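Local coordinates for invasion protein InvA (Salmonella enterica, PDB 2X49) that is a component of the Salmonella type III secretion export apparatus and takes part in invasion of cells of the intestinal epithelium, at residues L185-S190 / H217-M222; V191-L196 / A223-H228; L278-L283 / G308-L313. One frame throughout, in Å; residues are numbered along the deposited sequence.

Contacts 1 and 2 form a continuous patch of helices and connecting turns, with centres 7 Å apart. Their segments alternate along the chain: 185-190 runs straight into 191-196, and 217-222 into 223-228. Ile226 packs on Val189 and Arg219, and Leu196 on Met222, tying the two together. Contact 3 lies farther off, its centre about 22 Å from that of contact 1 and 27 Å from that of contact 2, yet Arg188 NH1 probably makes a hydrogen bond of 3.0 Å to Asp312 O. Cys227 SG binds a mercury ion; a bound mercury, probably the same, lies about 12 Å from the side chain of Arg219. All three contacts belong to the C-terminal domain of InvA.

Contact 1: residues L185-S190 / H217-M222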
loop_
_atom_site.group_PDB
_atom_site.type_symbol
_atom_site.label_atom_id
_atom_site.label_comp_id
_atom_site.label_asym_id
_atom_site.label_seq_id
_atom_site.Cartn_x
_atom_site.Cartn_y
_atom_site.Cartn_z
ATOM N N LEU A 185 4.021 6.834 3.884
ATOM C CA LEU A 185 4.367 5.407 3.816
ATOM C C LEU A 185 3.185 4.558 4.134
ATOM O O LEU A 185 3.015 3.500 3.551
ATOM C CB LEU A 185 5.533 5.087 4.760
ATOM C CG LEU A 185 6.896 5.648 4.382
ATOM C CD1 LEU A 185 7.875 5.767 5.574
ATOM C CD2 LEU A 185 7.512 4.778 3.302
ATOM N N SER A 186 2.323 5.032 5.052
ATOM C CA SER A 186 1.207 4.199 5.548
ATOM C C SER A 186 0.183 4.020 4.448
ATOM O O SER A 186 -0.692 3.146 4.554
ATOM C CB SER A 186 0.518 4.768 6.825
ATOM O OG SER A 186 -0.170 5.958 6.513
ATOM N N GLU A 187 0.293 4.866 3.440
ATOM C CA GLU A 187 -0.600 4.834 2.249
ATOM C C GLU A 187 0.152 4.344 0.989
ATOM O O GLU A 187 -0.261 4.535 -0.175
ATOM C CB GLU A 187 -1.288 6.192 2.013
ATOM C CG GLU A 187 -2.374 6.503 3.079
ATOM C CD GLU A 187 -3.332 7.626 2.633
ATOM O OE1 GLU A 187 -3.277 8.754 3.208
ATOM O OE2 GLU A 187 -4.119 7.440 1.677
ATOM N N ARG A 188 1.268 3.707 1.251
ATOM C CA ARG A 188 2.076 3.008 0.229
ATOM C C ARG A 188 2.807 3.943 -0.741
ATOM O O ARG A 188 3.100 3.641 -1.905
ATOM C CB ARG A 188 1.183 1.972 -0.499
ATOM C CG ARG A 188 1.424 0.628 0.068
ATOM C CD ARG A 188 0.188 -0.275 0.154
ATOM N NE ARG A 188 -0.157 -0.641 -1.160
ATOM C CZ ARG A 188 -1.320 -1.125 -1.555
ATOM N NH1 ARG A 188 -2.346 -1.234 -0.736
ATOM N NH2 ARG A 188 -1.445 -1.449 -2.826
ATOM N N VAL A 189 3.050 5.146 -0.256
ATOM C CA VAL A 189 3.850 6.156 -1.004
ATOM C C VAL A 189 5.302 6.112 -0.545
ATOM O O VAL A 189 5.588 6.155 0.680
ATOM C CB VAL A 189 3.288 7.566 -0.801
ATOM C CG1 VAL A 189 4.166 8.560 -1.542
ATOM C CG2 VAL A 189 1.838 7.578 -1.265
ATOM N N SER A 190 6.224 5.934 -1.486
ATOM C CA SER A 190 7.639 5.853 -1.164
ATOM C C SER A 190 8.204 7.179 -0.699
ATOM O O SER A 190 7.785 8.241 -1.185
ATOM C CB SER A 190 8.476 5.400 -2.403
ATOM O OG SER A 190 9.851 5.383 -2.180
ATOM N N HIS A 217 -0.961 18.158 0.513
ATOM C CA HIS A 217 -0.200 19.000 -0.382
ATOM C C HIS A 217 1.079 18.316 -0.856
ATOM O O HIS A 217 1.509 18.445 -2.014
ATOM C CB HIS A 217 0.114 20.375 0.227
ATOM C CG HIS A 217 -1.088 21.246 0.427
ATOM N ND1 HIS A 217 -1.855 21.712 -0.620
ATOM C CD2 HIS A 217 -1.626 21.788 1.550
ATOM C CE1 HIS A 217 -2.843 22.458 -0.153
ATOM N NE2 HIS A 217 -2.710 22.539 1.162
ATOM N N ILE A 218 1.699 17.615 0.075
ATOM C CA ILE A 218 2.945 16.880 -0.211
ATOM C C ILE A 218 2.659 15.779 -1.252
ATOM O O ILE A 218 3.372 15.606 -2.250
ATOM C CB ILE A 218 3.644 16.307 1.036
ATOM C CG1 ILE A 218 3.972 17.422 2.050
ATOM C CG2 ILE A 218 4.892 15.544 0.649
ATOM C CD1 ILE A 218 4.584 18.641 1.446
ATOM N N ARG A 219 1.549 15.101 -1.037
ATOM C CA ARG A 219 1.115 14.025 -1.981
ATOM C C ARG A 219 0.993 14.639 -3.349
ATOM O O ARG A 219 1.392 14.096 -4.380
ATOM C CB ARG A 219 -0.210 13.399 -1.584
ATOM C CG ARG A 219 -0.141 12.450 -0.439
ATOM C CD ARG A 219 -1.485 11.855 -0.209
ATOM N NE ARG A 219 -1.998 11.067 -1.333
ATOM C CZ ARG A 219 -1.947 9.733 -1.386
ATOM N NH1 ARG A 219 -1.426 9.031 -0.354
ATOM N NH2 ARG A 219 -2.440 9.097 -2.456
ATOM N N GLY A 220 0.390 15.812 -3.380
ATOM C CA GLY A 220 0.221 16.508 -4.670
ATOM C C GLY A 220 1.549 16.813 -5.388
ATOM O O GLY A 220 1.707 16.700 -6.615
ATOM N N ALA A 221 2.503 17.240 -4.597
ATOM C CA ALA A 221 3.818 17.597 -5.118
ATOM C C ALA A 221 4.487 16.361 -5.692
ATOM O O ALA A 221 5.246 16.409 -6.651
ATOM C CB ALA A 221 4.728 18.228 -4.034
ATOM N N MET A 222 4.155 15.244 -5.092
ATOM C CA MET A 222 4.795 13.942 -5.387
ATOM C C MET A 222 4.013 13.135 -6.394
ATOM O O MET A 222 4.259 11.952 -6.591
ATOM C CB MET A 222 4.974 13.117 -4.096
ATOM C CG MET A 222 6.018 13.686 -3.139
ATOM S SD MET A 222 7.635 14.141 -3.825
ATOM C CE MET A 222 8.252 12.461 -4.111
HETATM O O HOH W 1 -1.975 6.263 -1.475
HETATM O O HOH W 2 -0.700 9.689 2.470
#
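Arg219, on helix 211-221, reaches across to Glu187 and Val189 in the Schellman motif that closes helix 174-185. In this motif Arg188, with positive phi, is the C-prime residue: its N bonds to Leu185 O at 2.9 Å, and Val189 N returns to Leu184 O. The turn directs Glu187 and Val189 at the same guanidinium group.

Charge alone provides one part of the contact. Glu187 OE2 stands 3.7 Å from Arg219 NH1, a long salt bridge in which the oxygen is set off the guanidinium plane, so the attraction is electrostatic and Arg219 directs no hydrogen bond to it. The carboxylate and guanidinium planes are only 23° apart. Each group has a stronger polar partner: Arg299 for Glu187 and Glu320 for Arg219. The nearby charges of Arg219 and Arg299 would probably favour an ionised carboxylate.

Van der Waals contacts of two carbons with the same nitrogen add to this. Glu187 CB sits near the plane at the guanidinium edge, 3.7 Å from Arg219 NH1. With Val189 CG1 anti to the backbone N (chi1 178°), CG2 lies beside that N and comes to Arg219 NH1 obliquely. The arginine chain bends at chi3 (62°), turning its end onto this pair, while Leu184 and Ile226 pack against both Val189 and Arg219.

Two waters in the guanidinium plane complete the contact. One donates to Glu187 O at 2.8 Å and accepts from Arg219 NH2 at 3.0 Å. The other gives a weak bond to Glu187 OE1 and accepts from Arg219 NH1 at 3.0 Å.

Contact 2: residues V191-L196 / A223-H228; sequences VRNMKL and ARYICH
Asn193 OD1 accepts a weak capping bond from Leu196 N (3.3 Å, N-H...O angle 156°), and the other end of the same amide, ND2, lies over a face of the Tyr225 ring. ND2 is 3.5 Å above the ring plane and displaced toward the rim, with Tyr225 CE1 and CZ its nearest atoms. The amide plane stands almost perpendicular to the ring, at 85°, so the group presents its nitrogen end to the aromatic face instead of lying flat on it. Chi1 near -160° swings the amide out toward Tyr225, and chi2 turns OD1 to Leu196 N and ND2 to the ring.

Asn193 is both the N-cap of helix 194-204 and the centre of an inverse gamma turn, and it faces the first turn of helix 223-231. The backbones remain well separated, the CA atoms of Asn193 and Tyr225 being 8.5 Å apart, and side chains alone bridge them at the protein surface.

Leu196, whose backbone N-H makes the weak capping bond, adds an apolar contact. Its side chain crosses that of Tyr225 at about a right angle. CD1 approaches CE2 of the tyrosine obliquely to 3.3 Å, which is short for two carbons, and it also comes within 3.4 Å of Tyr225 OH. Leu196 also packs on Met222, at the junction of helices 211-221 and 223-231. Two residues beyond Tyr225 on its helix, Cys227 SG is a ligand of a bound mercury ion.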
loop_
_atom_site.group_PDB
_atom_site.type_symbol
_atom_site.label_atom_id
_atom_site.label_comp_id
_atom_site.label_asym_id
_atom_site.label_seq_id
_atom_site.Cartn_x
_atom_site.Cartn_y
_atom_site.Cartn_z
ATOM N N VAL A 191 9.161 7.094 0.193
ATOM C CA VAL A 191 9.914 8.278 0.660
ATOM C C VAL A 191 11.352 8.300 0.201
ATOM O O VAL A 191 12.200 9.027 0.725
ATOM C CB VAL A 191 9.795 8.513 2.161
ATOM C CG1 VAL A 191 8.320 8.777 2.515
ATOM C CG2 VAL A 191 10.390 7.371 2.997
ATOM N N ARG A 192 11.638 7.461 -0.782
ATOM C CA ARG A 192 12.982 7.431 -1.378
ATOM C C ARG A 192 13.458 8.783 -1.923
ATOM O O ARG A 192 14.612 9.129 -1.793
ATOM C CB ARG A 192 13.090 6.379 -2.494
ATOM C CG ARG A 192 14.476 6.335 -3.091
ATOM C CD ARG A 192 14.747 5.024 -3.803
ATOM N NE ARG A 192 15.198 4.009 -2.848
ATOM C CZ ARG A 192 16.388 3.996 -2.281
ATOM N NH1 ARG A 192 17.286 4.903 -2.629
ATOM N NH2 ARG A 192 16.706 3.056 -1.385
ATOM N N ASN A 193 12.533 9.505 -2.538
ATOM C CA ASN A 193 12.889 10.813 -3.130
ATOM C C ASN A 193 12.762 11.930 -2.108
ATOM O O ASN A 193 11.860 12.774 -2.175
ATOM C CB ASN A 193 12.048 11.113 -4.351
ATOM C CG ASN A 193 12.697 12.148 -5.227
ATOM O OD1 ASN A 193 13.573 12.925 -4.774
ATOM N ND2 ASN A 193 12.320 12.147 -6.511
ATOM N N MET A 194 13.667 11.874 -1.153
ATOM C CA MET A 194 13.625 12.757 -0.007
ATOM C C MET A 194 13.818 14.184 -0.438
ATOM O O MET A 194 13.213 15.076 0.137
ATOM C CB MET A 194 14.649 12.352 1.051
ATOM C CG MET A 194 14.346 12.958 2.424
ATOM S SD MET A 194 12.780 12.330 3.109
ATOM C CE MET A 194 13.282 10.691 3.650
ATOM N N LYS A 195 14.575 14.378 -1.489
ATOM C CA LYS A 195 14.926 15.752 -1.923
ATOM C C LYS A 195 13.640 16.438 -2.367
ATOM O O LYS A 195 13.330 17.595 -2.028
ATOM C CB LYS A 195 15.941 15.798 -3.050
ATOM C CG LYS A 195 16.310 17.232 -3.511
ATOM C CD LYS A 195 17.234 17.215 -4.698
ATOM C CE LYS A 195 17.606 18.630 -5.169
ATOM N NZ LYS A 195 18.432 18.671 -6.435
ATOM N N LEU A 196 12.863 15.700 -3.119
ATOM C CA LEU A 196 11.580 16.271 -3.624
ATOM C C LEU A 196 10.560 16.505 -2.515
ATOM O O LEU A 196 9.784 17.474 -2.503
ATOM C CB LEU A 196 11.010 15.426 -4.748
ATOM C CG LEU A 196 11.844 15.578 -6.019
ATOM C CD1 LEU A 196 11.119 14.898 -7.206
ATOM C CD2 LEU A 196 12.194 17.043 -6.342
ATOM N N ALA A 223 3.040 13.780 -7.013
ATOM C CA ALA A 223 2.089 13.066 -7.867
ATOM C C ALA A 223 2.704 12.059 -8.875
ATOM O O ALA A 223 2.304 10.889 -8.978
ATOM C CB ALA A 223 1.177 14.034 -8.600
ATOM N N ARG A 224 3.727 12.531 -9.557
ATOM C CA ARG A 224 4.380 11.725 -10.559
ATOM C C ARG A 224 4.892 10.429 -9.962
ATOM O O ARG A 224 4.782 9.367 -10.542
ATOM C CB ARG A 224 5.539 12.499 -11.191
ATOM C CG ARG A 224 6.429 11.667 -12.045
ATOM C CD ARG A 224 7.527 12.543 -12.628
ATOM N NE ARG A 224 8.431 11.780 -13.480
ATOM C CZ ARG A 224 9.158 12.302 -14.463
ATOM N NH1 ARG A 224 9.107 13.606 -14.736
ATOM N NH2 ARG A 224 9.943 11.516 -15.176
ATOM N N TYR A 225 5.415 10.556 -8.763
ATOM C CA TYR A 225 6.093 9.418 -8.076
ATOM C C TYR A 225 5.102 8.427 -7.504
ATOM O O TYR A 225 5.338 7.225 -7.450
ATOM C CB TYR A 225 7.083 9.961 -7.035
ATOM C CG TYR A 225 8.140 10.765 -7.755
ATOM C CD1 TYR A 225 9.243 10.135 -8.323
ATOM C CD2 TYR A 225 8.001 12.123 -7.948
ATOM C CE1 TYR A 225 10.190 10.858 -9.092
ATOM C CE2 TYR A 225 8.931 12.852 -8.686
ATOM C CZ TYR A 225 10.028 12.210 -9.270
ATOM O OH TYR A 225 10.974 12.894 -10.009
ATOM N N ILE A 226 3.976 8.969 -7.090
ATOM C CA ILE A 226 2.882 8.153 -6.574
ATOM C C ILE A 226 2.329 7.315 -7.710
ATOM O O ILE A 226 2.152 6.113 -7.622
ATOM C CB ILE A 226 1.802 9.042 -5.923
ATOM C CG1 ILE A 226 2.345 9.580 -4.591
ATOM C CG2 ILE A 226 0.488 8.273 -5.645
ATOM C CD1 ILE A 226 1.564 10.726 -3.933
ATOM N N CYS A 227 2.088 7.996 -8.805
ATOM C CA CYS A 227 1.468 7.344 -9.924
ATOM C C CYS A 227 2.406 6.172 -10.424
ATOM O O CYS A 227 1.981 5.029 -10.624
ATOM C CB CYS A 227 1.128 8.393 -10.971
ATOM S SG CYS A 227 0.428 7.839 -12.520
ATOM N N HIS A 228 3.661 6.519 -10.578
ATOM C CA HIS A 228 4.661 5.583 -11.181
ATOM C C HIS A 228 4.814 4.341 -10.321
ATOM O O HIS A 228 5.060 3.216 -10.795
ATOM C CB HIS A 228 6.008 6.272 -11.390
ATOM C CG HIS A 228 6.095 7.016 -12.679
ATOM N ND1 HIS A 228 5.435 8.115 -13.132
ATOM C CD2 HIS A 228 6.970 6.647 -13.680
ATOM C CE1 HIS A 228 5.910 8.377 -14.397
ATOM N NE2 HIS A 228 6.824 7.472 -14.706
#

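Contact 3: residues L278-L283 / G308-L313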
loop_
_atom_site.group_PDB
_atom_site.type_symbol
_atom_site.label_atom_id
_atom_site.label_comp_id
_atom_site.label_asym_id
_atom_site.label_seq_id
_atom_site.Cartn_x
_atom_site.Cartn_y
_atom_site.Cartn_z
ATOM N N LEU A 278 -20.923 -3.535 -1.256
ATOM C CA LEU A 278 -21.709 -4.178 -2.304
ATOM C C LEU A 278 -21.114 -4.042 -3.703
ATOM O O LEU A 278 -21.110 -4.982 -4.507
ATOM C CB LEU A 278 -23.119 -3.599 -2.283
ATOM C CG LEU A 278 -24.088 -4.087 -3.332
ATOM C CD1 LEU A 278 -24.302 -5.588 -3.158
ATOM C CD2 LEU A 278 -25.431 -3.278 -3.212
ATOM N N LYS A 279 -20.566 -2.867 -3.969
ATOM C CA LYS A 279 -20.013 -2.553 -5.279
ATOM C C LYS A 279 -18.688 -3.243 -5.468
ATOM O O LYS A 279 -18.255 -3.520 -6.593
ATOM C CB LYS A 279 -19.886 -1.031 -5.495
ATOM C CG LYS A 279 -21.191 -0.358 -5.433
ATOM C CD LYS A 279 -22.085 -0.767 -6.556
ATOM C CE LYS A 279 -23.066 0.331 -6.848
ATOM N NZ LYS A 279 -22.716 1.012 -8.125
ATOM N N LEU A 280 -18.027 -3.513 -4.363
ATOM C CA LEU A 280 -16.698 -4.153 -4.418
ATOM C C LEU A 280 -16.832 -5.669 -4.468
ATOM O O LEU A 280 -15.895 -6.367 -4.872
ATOM C CB LEU A 280 -15.780 -3.762 -3.253
ATOM C CG LEU A 280 -15.308 -2.300 -3.186
ATOM C CD1 LEU A 280 -14.643 -2.021 -1.825
ATOM C CD2 LEU A 280 -14.355 -1.927 -4.335
ATOM N N ASP A 281 -17.990 -6.157 -4.095
ATOM C CA ASP A 281 -18.168 -7.605 -3.747
ATOM C C ASP A 281 -17.829 -8.592 -4.874
ATOM O O ASP A 281 -17.364 -9.709 -4.625
ATOM C CB ASP A 281 -19.591 -7.879 -3.202
ATOM C CG ASP A 281 -19.820 -9.339 -2.831
ATOM O OD1 ASP A 281 -19.153 -9.835 -1.901
ATOM O OD2 ASP A 281 -20.688 -9.972 -3.453
ATOM N N ASP A 282 -18.054 -8.165 -6.108
ATOM C CA ASP A 282 -17.981 -9.104 -7.253
ATOM C C ASP A 282 -16.735 -8.928 -8.108
ATOM O O ASP A 282 -16.591 -9.536 -9.173
ATOM C CB ASP A 282 -19.268 -9.100 -8.091
ATOM C CG ASP A 282 -19.474 -7.816 -8.898
ATOM O OD1 ASP A 282 -18.614 -6.916 -8.856
ATOM O OD2 ASP A 282 -20.527 -7.751 -9.591
ATOM N N LEU A 283 -15.819 -8.153 -7.571
ATOM C CA LEU A 283 -14.483 -7.909 -8.226
ATOM C C LEU A 283 -13.608 -9.151 -8.204
ATOM O O LEU A 283 -13.569 -9.897 -7.209
ATOM C CB LEU A 283 -13.701 -6.771 -7.588
ATOM C CG LEU A 283 -14.430 -5.449 -7.563
ATOM C CD1 LEU A 283 -13.562 -4.398 -6.938
ATOM C CD2 LEU A 283 -14.832 -5.145 -9.012
ATOM N N GLY A 308 -10.939 0.651 7.472
ATOM C CA GLY A 308 -11.266 -0.297 8.517
ATOM C C GLY A 308 -11.595 -1.658 7.947
ATOM O O GLY A 308 -11.066 -2.691 8.378
ATOM N N ARG A 309 -12.467 -1.616 6.955
ATOM C CA ARG A 309 -12.949 -2.818 6.281
ATOM C C ARG A 309 -12.098 -3.291 5.151
ATOM O O ARG A 309 -11.939 -4.503 4.955
ATOM C CB ARG A 309 -14.380 -2.689 5.755
ATOM C CG ARG A 309 -14.935 -4.036 5.329
ATOM C CD ARG A 309 -16.483 -4.139 5.232
ATOM N NE ARG A 309 -16.896 -5.490 4.842
ATOM C CZ ARG A 309 -18.135 -5.957 4.881
ATOM N NH1 ARG A 309 -19.127 -5.189 5.282
ATOM N NH2 ARG A 309 -18.394 -7.203 4.521
ATOM N N PHE A 310 -11.519 -2.314 4.477
ATOM C CA PHE A 310 -10.732 -2.491 3.231
ATOM C C PHE A 310 -9.346 -1.878 3.315
ATOM O O PHE A 310 -9.063 -0.930 2.603
ATOM C CB PHE A 310 -11.476 -1.921 2.041
ATOM C CG PHE A 310 -12.817 -2.531 1.865
ATOM C CD1 PHE A 310 -12.937 -3.880 1.567
ATOM C CD2 PHE A 310 -13.970 -1.808 2.070
ATOM C CE1 PHE A 310 -14.181 -4.500 1.479
ATOM C CE2 PHE A 310 -15.230 -2.425 1.960
ATOM C CZ PHE A 310 -15.336 -3.777 1.662
ATOM N N PRO A 311 -8.487 -2.435 4.182
ATOM C CA PRO A 311 -7.233 -1.790 4.515
ATOM C C PRO A 311 -6.216 -1.729 3.372
ATOM O O PRO A 311 -5.312 -0.900 3.404
ATOM C CB PRO A 311 -6.701 -2.634 5.683
ATOM C CG PRO A 311 -7.386 -3.960 5.559
ATOM C CD PRO A 311 -8.757 -3.611 5.005
ATOM N N ASP A 312 -6.423 -2.567 2.385
ATOM C CA ASP A 312 -5.453 -2.731 1.307
ATOM C C ASP A 312 -5.862 -2.031 0.049
ATOM O O ASP A 312 -5.169 -2.120 -0.960
ATOM C CB ASP A 312 -5.249 -4.232 1.032
ATOM C CG ASP A 312 -4.661 -4.958 2.238
ATOM O OD1 ASP A 312 -3.915 -4.336 3.033
ATOM O OD2 ASP A 312 -4.957 -6.145 2.401
ATOM N N LEU A 313 -6.946 -1.279 0.144
ATOM C CA LEU A 313 -7.440 -0.516 -1.046
ATOM C C LEU A 313 -7.030 0.946 -0.973
ATOM O O LEU A 313 -7.639 1.733 -0.256
ATOM C CB LEU A 313 -8.974 -0.642 -1.184
ATOM C CG LEU A 313 -9.643 -0.005 -2.391
ATOM C CD1 LEU A 313 -8.980 -0.436 -3.707
ATOM C CD2 LEU A 313 -11.120 -0.408 -2.377
#
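From CB, the side chain of Leu280 heads for the 308-313 loop, with CG set beside the backbone N (chi1 -67°) and the branches carried forward to Phe310 and Leu313 in turn. CB and CG serve to deliver the branches, and the touching is done beyond them. CD1 settles over the middle of the Phe310 ring, 3.8 Å from its centroid and only 8° off the ring normal, a well-centred CH-pi contact. The same methyl also meets Leu313 CD2 at 3.9 Å, roughly at a right angle to the direction of the ring. CD2 of Leu280 touches only the second leucine, with Leu313 CD2 4.1 Å away; the two leucines meet tip to tip.

The contact joins the C-terminal part of helix 266-280 to a type I turn, Phe310 to Leu313, that leads into strand 314-317 at the edge of the parallel sheet. Met273 and Thr277 of the same helix also touch Phe310, and Leu313 packs on Leu290. On the ring face opposite Leu280, Arg309 CG lies 3.6 Å above the plane, offset toward the rim.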